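PDB 4FGM: aminopeptidase N family protein from Idiomarina loihiensis L2TR, which probably acts as a zinc-dependent aminopeptidase of the M61 family, removing residues from the N-terminal ends of peptide substrates. Local coordinates for residues V485-K490 against D518-I523; Q496-L501 against L526-Q531; A512-G517 against V546-F551. All coordinates share one frame; numbering follows the deposited sequence.

Contact 1: residues V485-K490 against D518-I523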
# COMPACT_ATOMS: atom_id res chain seq x y z
N VAL A 485 2.06 -29.76 -16.28
CA VAL A 485 1.24 -30.03 -15.10
C VAL A 485 1.64 -29.10 -13.96
O VAL A 485 2.72 -28.49 -14.00
CB VAL A 485 1.43 -31.48 -14.57
CG1 VAL A 485 1.12 -32.47 -15.68
CG2 VAL A 485 2.88 -31.68 -14.09
N ASN A 486 0.76 -28.95 -12.97
CA ASN A 486 1.09 -28.15 -11.80
C ASN A 486 0.20 -28.52 -10.62
O ASN A 486 -0.86 -29.14 -10.77
CB ASN A 486 1.05 -26.64 -12.07
CG ASN A 486 -0.33 -26.10 -12.29
OD1 ASN A 486 -1.33 -26.78 -12.10
ND2 ASN A 486 -0.40 -24.84 -12.69
N PHE A 487 0.65 -28.17 -9.43
CA PHE A 487 -0.09 -28.50 -8.23
C PHE A 487 -1.41 -27.79 -8.08
O PHE A 487 -2.34 -28.34 -7.50
CB PHE A 487 0.76 -28.18 -7.00
CG PHE A 487 1.88 -29.14 -6.77
CD1 PHE A 487 1.62 -30.41 -6.27
CD2 PHE A 487 3.19 -28.78 -7.05
CE1 PHE A 487 2.66 -31.30 -6.05
CE2 PHE A 487 4.24 -29.66 -6.83
CZ PHE A 487 3.97 -30.92 -6.32
N GLY A 488 -1.49 -26.58 -8.61
CA GLY A 488 -2.70 -25.81 -8.41
C GLY A 488 -2.54 -25.34 -6.97
O GLY A 488 -3.49 -25.33 -6.19
N ALA A 489 -1.30 -24.98 -6.63
CA ALA A 489 -0.96 -24.52 -5.29
C ALA A 489 0.38 -23.78 -5.28
O ALA A 489 1.32 -24.17 -5.97
CB ALA A 489 -0.90 -25.71 -4.33
N LYS A 490 0.47 -22.72 -4.49
CA LYS A 490 1.72 -21.99 -4.38
C LYS A 490 2.56 -22.64 -3.29
O LYS A 490 2.02 -23.23 -2.36
CB LYS A 490 1.46 -20.52 -4.04
CG LYS A 490 0.98 -19.67 -5.20
CD LYS A 490 0.82 -18.23 -4.78
CE LYS A 490 2.13 -17.68 -4.23
NZ LYS A 490 1.97 -16.31 -3.67
N ASP A 518 1.21 -27.54 4.90
CA ASP A 518 1.82 -28.85 4.72
C ASP A 518 3.19 -28.67 4.06
O ASP A 518 3.45 -27.65 3.42
CB ASP A 518 0.97 -29.73 3.80
CG ASP A 518 -0.40 -30.03 4.35
OD1 ASP A 518 -0.64 -29.77 5.55
OD2 ASP A 518 -1.24 -30.55 3.59
N LYS A 519 4.06 -29.66 4.24
CA LYS A 519 5.37 -29.61 3.60
C LYS A 519 5.57 -30.87 2.77
O LYS A 519 5.70 -31.97 3.31
CB LYS A 519 6.51 -29.49 4.62
CG LYS A 519 7.88 -29.54 3.94
CD LYS A 519 8.88 -28.55 4.52
CE LYS A 519 9.39 -29.00 5.87
NZ LYS A 519 10.06 -30.33 5.80
N ILE A 520 5.56 -30.70 1.46
CA ILE A 520 5.75 -31.82 0.55
C ILE A 520 7.20 -32.25 0.68
O ILE A 520 8.12 -31.45 0.52
CB ILE A 520 5.43 -31.42 -0.90
CG1 ILE A 520 3.95 -31.03 -1.01
CG2 ILE A 520 5.71 -32.59 -1.83
CD1 ILE A 520 3.57 -30.43 -2.35
N ILE A 521 7.39 -33.52 0.98
CA ILE A 521 8.71 -34.09 1.19
C ILE A 521 9.18 -34.96 0.02
O ILE A 521 10.37 -35.05 -0.26
CB ILE A 521 8.68 -34.87 2.54
CG1 ILE A 521 9.80 -34.33 3.42
CG2 ILE A 521 8.70 -36.37 2.33
CD1 ILE A 521 9.61 -32.87 3.77
N ALA A 522 8.24 -35.59 -0.68
CA ALA A 522 8.60 -36.41 -1.83
C ALA A 522 7.46 -36.45 -2.84
O ALA A 522 6.29 -36.31 -2.49
CB ALA A 522 8.94 -37.83 -1.39
N ILE A 523 7.83 -36.61 -4.11
CA ILE A 523 6.87 -36.70 -5.20
C ILE A 523 7.28 -37.96 -5.97
O ILE A 523 8.43 -38.07 -6.39
CB ILE A 523 6.94 -35.47 -6.13
CG1 ILE A 523 6.51 -34.21 -5.36
CG2 ILE A 523 6.03 -35.67 -7.34
CD1 ILE A 523 6.93 -32.93 -6.03
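The ring of F487 meets two isoleucine tips in different ways. I520 comes over one face: its CD1 sits 26° off the ring normal, 4.3 Å from the ring centroid of F487, as a CH-pi contact. I523 comes to the rim instead. Its CD1 lies in the ring plane, 3.6 Å from F487 CZ. The two methyls therefore meet the same end of the ring from different directions, one above CE1 and CZ, the other beyond CZ. F487 and the isoleucines point at each other from their own backbones, and the backbones stay well apart, with 11.1 Å between F487 CA and I520 CA. In both isoleucines CG1 is anti to the carbonyl carbon (chi1 -63° in I520), and an extended second torsion carries CD1 out to the ring. No hydrogen bond crosses between the segments.

W563 meets the F487 ring edge-to-face, and L561 of strand 555-562 also touches it. I520 and I523 pack on I548 of strand 545-552, and I520 also on L498 and V500 of strand 497-503. The loop before strand 489-494 thus lays F487 against the face of the antiparallel sheet that carries I520, I523 and I548.

Contact 2: residues Q496-L501 against L526-Q531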
# COMPACT_ATOMS: atom_id res chain seq x y z
N GLN A 496 14.79 -28.66 2.24
CA GLN A 496 13.99 -29.43 3.18
C GLN A 496 12.63 -29.84 2.62
O GLN A 496 11.93 -30.66 3.22
CB GLN A 496 13.82 -28.64 4.48
CG GLN A 496 15.07 -28.53 5.34
CD GLN A 496 16.12 -27.57 4.78
OE1 GLN A 496 17.26 -27.95 4.53
NE2 GLN A 496 15.73 -26.31 4.59
N GLY A 497 12.25 -29.29 1.48
CA GLY A 497 10.97 -29.64 0.90
C GLY A 497 10.23 -28.44 0.34
O GLY A 497 10.78 -27.35 0.22
N LEU A 498 8.96 -28.65 -0.01
CA LEU A 498 8.13 -27.60 -0.58
C LEU A 498 7.06 -27.19 0.43
O LEU A 498 6.11 -27.94 0.66
CB LEU A 498 7.45 -28.11 -1.86
CG LEU A 498 8.28 -28.85 -2.91
CD1 LEU A 498 7.38 -29.29 -4.05
CD2 LEU A 498 9.41 -27.96 -3.41
N ASP A 499 7.21 -26.02 1.05
CA ASP A 499 6.22 -25.54 2.01
C ASP A 499 5.03 -24.94 1.27
O ASP A 499 5.16 -23.94 0.57
CB ASP A 499 6.85 -24.51 2.96
CG ASP A 499 7.57 -25.16 4.13
OD1 ASP A 499 6.90 -25.82 4.95
OD2 ASP A 499 8.81 -25.03 4.22
N VAL A 500 3.87 -25.56 1.42
CA VAL A 500 2.67 -25.10 0.74
C VAL A 500 2.09 -23.80 1.32
O VAL A 500 1.81 -23.70 2.52
CB VAL A 500 1.60 -26.22 0.74
CG1 VAL A 500 0.36 -25.77 -0.01
CG2 VAL A 500 2.17 -27.47 0.08
N LEU A 501 1.90 -22.81 0.45
CA LEU A 501 1.37 -21.52 0.87
C LEU A 501 -0.13 -21.36 0.59
O LEU A 501 -0.87 -20.89 1.45
CB LEU A 501 2.16 -20.40 0.17
CG LEU A 501 3.68 -20.49 0.34
CD1 LEU A 501 4.36 -19.43 -0.52
CD2 LEU A 501 4.04 -20.31 1.80
N LEU A 526 10.39 -39.53 -4.87
CA LEU A 526 11.64 -38.81 -5.07
C LEU A 526 11.69 -37.54 -4.23
O LEU A 526 10.71 -36.80 -4.14
CB LEU A 526 11.82 -38.47 -6.55
CG LEU A 526 11.99 -39.67 -7.48
CD1 LEU A 526 12.14 -39.20 -8.92
CD2 LEU A 526 13.22 -40.48 -7.04
N GLN A 527 12.83 -37.30 -3.60
CA GLN A 527 12.97 -36.12 -2.75
C GLN A 527 12.59 -34.83 -3.46
O GLN A 527 13.14 -34.50 -4.52
CB GLN A 527 14.41 -36.02 -2.23
CG GLN A 527 14.64 -34.88 -1.27
CD GLN A 527 16.03 -34.91 -0.68
OE1 GLN A 527 16.94 -35.50 -1.27
NE2 GLN A 527 16.21 -34.28 0.46
N ALA A 528 11.66 -34.09 -2.88
CA ALA A 528 11.21 -32.83 -3.47
C ALA A 528 11.99 -31.66 -2.88
O ALA A 528 12.00 -31.46 -1.67
CB ALA A 528 9.72 -32.65 -3.21
N THR A 529 12.64 -30.88 -3.73
CA THR A 529 13.41 -29.73 -3.26
C THR A 529 13.29 -28.61 -4.26
O THR A 529 12.58 -28.73 -5.27
CB THR A 529 14.91 -30.06 -3.14
OG1 THR A 529 15.44 -30.34 -4.44
CG2 THR A 529 15.15 -31.26 -2.25
N GLU A 530 13.98 -27.51 -3.99
CA GLU A 530 13.99 -26.36 -4.88
C GLU A 530 14.66 -26.82 -6.16
O GLU A 530 14.25 -26.47 -7.27
CB GLU A 530 14.80 -25.23 -4.25
CG GLU A 530 14.67 -23.89 -4.95
CD GLU A 530 15.36 -22.77 -4.20
OE1 GLU A 530 15.12 -21.59 -4.53
OE2 GLU A 530 16.14 -23.07 -3.26
N GLN A 531 15.70 -27.63 -5.99
CA GLN A 531 16.50 -28.16 -7.09
C GLN A 531 15.78 -29.19 -7.96
O GLN A 531 15.92 -29.18 -9.17
CB GLN A 531 17.77 -28.83 -6.54
CG GLN A 531 18.72 -27.91 -5.80
CD GLN A 531 19.43 -26.94 -6.72
OE1 GLN A 531 18.85 -25.96 -7.18
NE2 GLN A 531 20.70 -27.22 -6.99
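L498 turns its CG beside its own backbone N, anti to the carbonyl carbon (chi1 -47°), and its second torsion is extended (chi2 178°). This brings the branched end to the chain at A528 and T529, although the side chain does not start out toward it. CG of L498 lies 4.1 Å from A528 CB, and CD1 is about as near to the same methyl. The other branch goes further along the chain: L498 CD2 is 3.8 Å from the carbonyl O of T529. A528 points its methyl at the leucine, so the apolar part of the contact is one methyl against a fork.

G497 adds a backbone approach. Its CA is 3.3 Å from the carbonyl O of A528, a nearly straight CA-H...O contact with 167° at the hydrogen. G497 has a backbone shape in which a CB would run into the carbonyl O of Q496. No conventional hydrogen bond links the two segments. With an alanine in place of L498, the fork that meets the A528 methyl would be lost and a gap would probably open beside the T529 carbonyl.

The CB of T529 points away from the 496-501 segment, and its OG1 accepts a hydrogen bond from the N of S532, just before helix 533-537. L498 also packs on Y491 and A493 of strand 489-494 and on I520. A528 touches I523. The arrangement is consistent with a PDZ domain, a small antiparallel sheet capped by helices; here the chain leading to helix 533-537 is laid against the hairpin strand 497-503.

Contact 3: residues A512-G517 against V546-F551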
# COMPACT_ATOMS: atom_id res chain seq x y z
N ALA A 512 -5.93 -34.13 -3.95
CA ALA A 512 -5.05 -35.07 -3.28
C ALA A 512 -5.16 -34.93 -1.76
O ALA A 512 -4.79 -35.83 -1.02
CB ALA A 512 -3.62 -34.84 -3.74
N GLY A 513 -5.68 -33.79 -1.31
CA GLY A 513 -5.83 -33.56 0.11
C GLY A 513 -4.68 -32.79 0.74
O GLY A 513 -4.44 -32.92 1.93
N LEU A 514 -3.96 -32.00 -0.05
CA LEU A 514 -2.87 -31.19 0.48
C LEU A 514 -3.45 -29.87 0.96
O LEU A 514 -4.46 -29.40 0.42
CB LEU A 514 -1.82 -30.92 -0.61
CG LEU A 514 -0.90 -32.07 -1.01
CD1 LEU A 514 -0.23 -31.75 -2.33
CD2 LEU A 514 0.12 -32.30 0.09
N SER A 515 -2.81 -29.24 1.94
CA SER A 515 -3.30 -27.98 2.46
C SER A 515 -2.19 -27.01 2.74
O SER A 515 -1.04 -27.41 2.92
CB SER A 515 -4.08 -28.22 3.76
OG SER A 515 -5.18 -29.09 3.55
N ALA A 516 -2.54 -25.73 2.78
CA ALA A 516 -1.56 -24.69 3.08
C ALA A 516 -0.97 -25.07 4.43
O ALA A 516 -1.70 -25.47 5.34
CB ALA A 516 -2.23 -23.34 3.15
N GLY A 517 0.34 -24.96 4.56
CA GLY A 517 0.99 -25.30 5.82
C GLY A 517 1.70 -26.64 5.75
O GLY A 517 2.67 -26.88 6.48
N VAL A 546 0.65 -39.91 -9.26
CA VAL A 546 1.84 -40.14 -8.46
C VAL A 546 1.47 -40.06 -7.00
O VAL A 546 0.42 -39.53 -6.63
CB VAL A 546 2.93 -39.08 -8.73
CG1 VAL A 546 3.36 -39.12 -10.19
CG2 VAL A 546 2.40 -37.70 -8.35
N THR A 547 2.34 -40.60 -6.16
CA THR A 547 2.12 -40.58 -4.73
C THR A 547 2.87 -39.38 -4.17
O THR A 547 3.97 -39.06 -4.61
CB THR A 547 2.64 -41.88 -4.09
OG1 THR A 547 1.85 -42.98 -4.57
CG2 THR A 547 2.54 -41.82 -2.57
N ILE A 548 2.25 -38.68 -3.23
CA ILE A 548 2.88 -37.52 -2.62
C ILE A 548 3.06 -37.81 -1.15
O ILE A 548 2.15 -38.32 -0.50
CB ILE A 548 1.99 -36.25 -2.72
CG1 ILE A 548 1.67 -35.91 -4.18
CG2 ILE A 548 2.68 -35.09 -1.98
CD1 ILE A 548 2.86 -35.52 -5.00
N HIS A 549 4.24 -37.49 -0.62
CA HIS A 549 4.48 -37.68 0.80
C HIS A 549 4.65 -36.28 1.36
O HIS A 549 5.51 -35.52 0.90
CB HIS A 549 5.74 -38.50 1.06
CG HIS A 549 5.59 -39.96 0.76
ND1 HIS A 549 5.93 -40.51 -0.46
CD2 HIS A 549 5.14 -40.99 1.51
CE1 HIS A 549 5.69 -41.81 -0.44
NE2 HIS A 549 5.21 -42.12 0.75
N ALA A 550 3.84 -35.93 2.35
CA ALA A 550 3.93 -34.60 2.90
C ALA A 550 3.56 -34.60 4.36
O ALA A 550 2.78 -35.42 4.83
CB ALA A 550 3.02 -33.66 2.14
N PHE A 551 4.15 -33.67 5.07
CA PHE A 551 3.89 -33.53 6.49
C PHE A 551 2.82 -32.50 6.79
O PHE A 551 2.85 -31.38 6.21
CB PHE A 551 5.13 -33.06 7.23
CG PHE A 551 6.09 -34.14 7.55
CD1 PHE A 551 5.75 -35.10 8.50
CD2 PHE A 551 7.33 -34.20 6.92
CE1 PHE A 551 6.65 -36.11 8.82
CE2 PHE A 551 8.23 -35.20 7.24
CZ PHE A 551 7.90 -36.16 8.19
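No ring lies between L514 and its partners A550 and I548; this is a meeting of aliphatic groups. The flat groups of strand 545-552 nearest to it are H549 and F551, and the CB atoms of both point away from the loop. The H549 ring meets that of H525, with the planes at about 60° to each other. Neither ring takes part in the contact, so the faces and edges here belong to methyl groups.

L514 does the reaching. Its CG stands anti to the carbonyl carbon, beside the backbone N (chi1 -74°), and one branch is turned to the strand. That branch, CD2, lies 3.8 Å from A550 CB. The same CD2 is 4.3 Å from I548 CG2, a looser touch. One methyl of L514 thus spans two residues that point to the same side of the strand. The backbones remain 8.0 Å apart at the closest CA pair, L514 to A550, so side chains alone bridge them. No hydrogen bond joins the segments directly.

G513 is the first residue past helix 508-512, with positive phi, in a Schellman motif. L514 follows directly, with its branched end near the strand. R552 NH2, just beyond F551, donates to the carbonyl O of G513 and forms a salt bridge with D518 OD2, which also accepts from the N of S515. The Gly-Asp pair that leads into strand 519-523 is as in many PDZ domains.

L514 also packs on L559 and I520, and A512 touches L561. The end of helix 508-512 and the loop after it therefore lie against the face of the sheet formed by I520, I548 and L559, on strands 519-523, 545-552 and 555-562, which are successive neighbours in the sheet.

All three contacts lie in the C-terminal PDZ-like part, away from the zinc site. From the N terminus, the chain starts contact 1 at 485-490, contact 2 at 496-501 and contact 3 at 512-517. It then closes them in the same order: contact 1 at 518-523, contact 2 at 526-531, contact 3 at 546-551. Each pair therefore crosses, and none nests. Backbone links join them. K490 O is 2.8 Å from L501 N, and I521 N is 2.7 Å from H549 O. The loop at G517 meets V500. Together they tie the first hairpin, the loop after helix 508-512 and the chain after strand 526-527 to the antiparallel sheet.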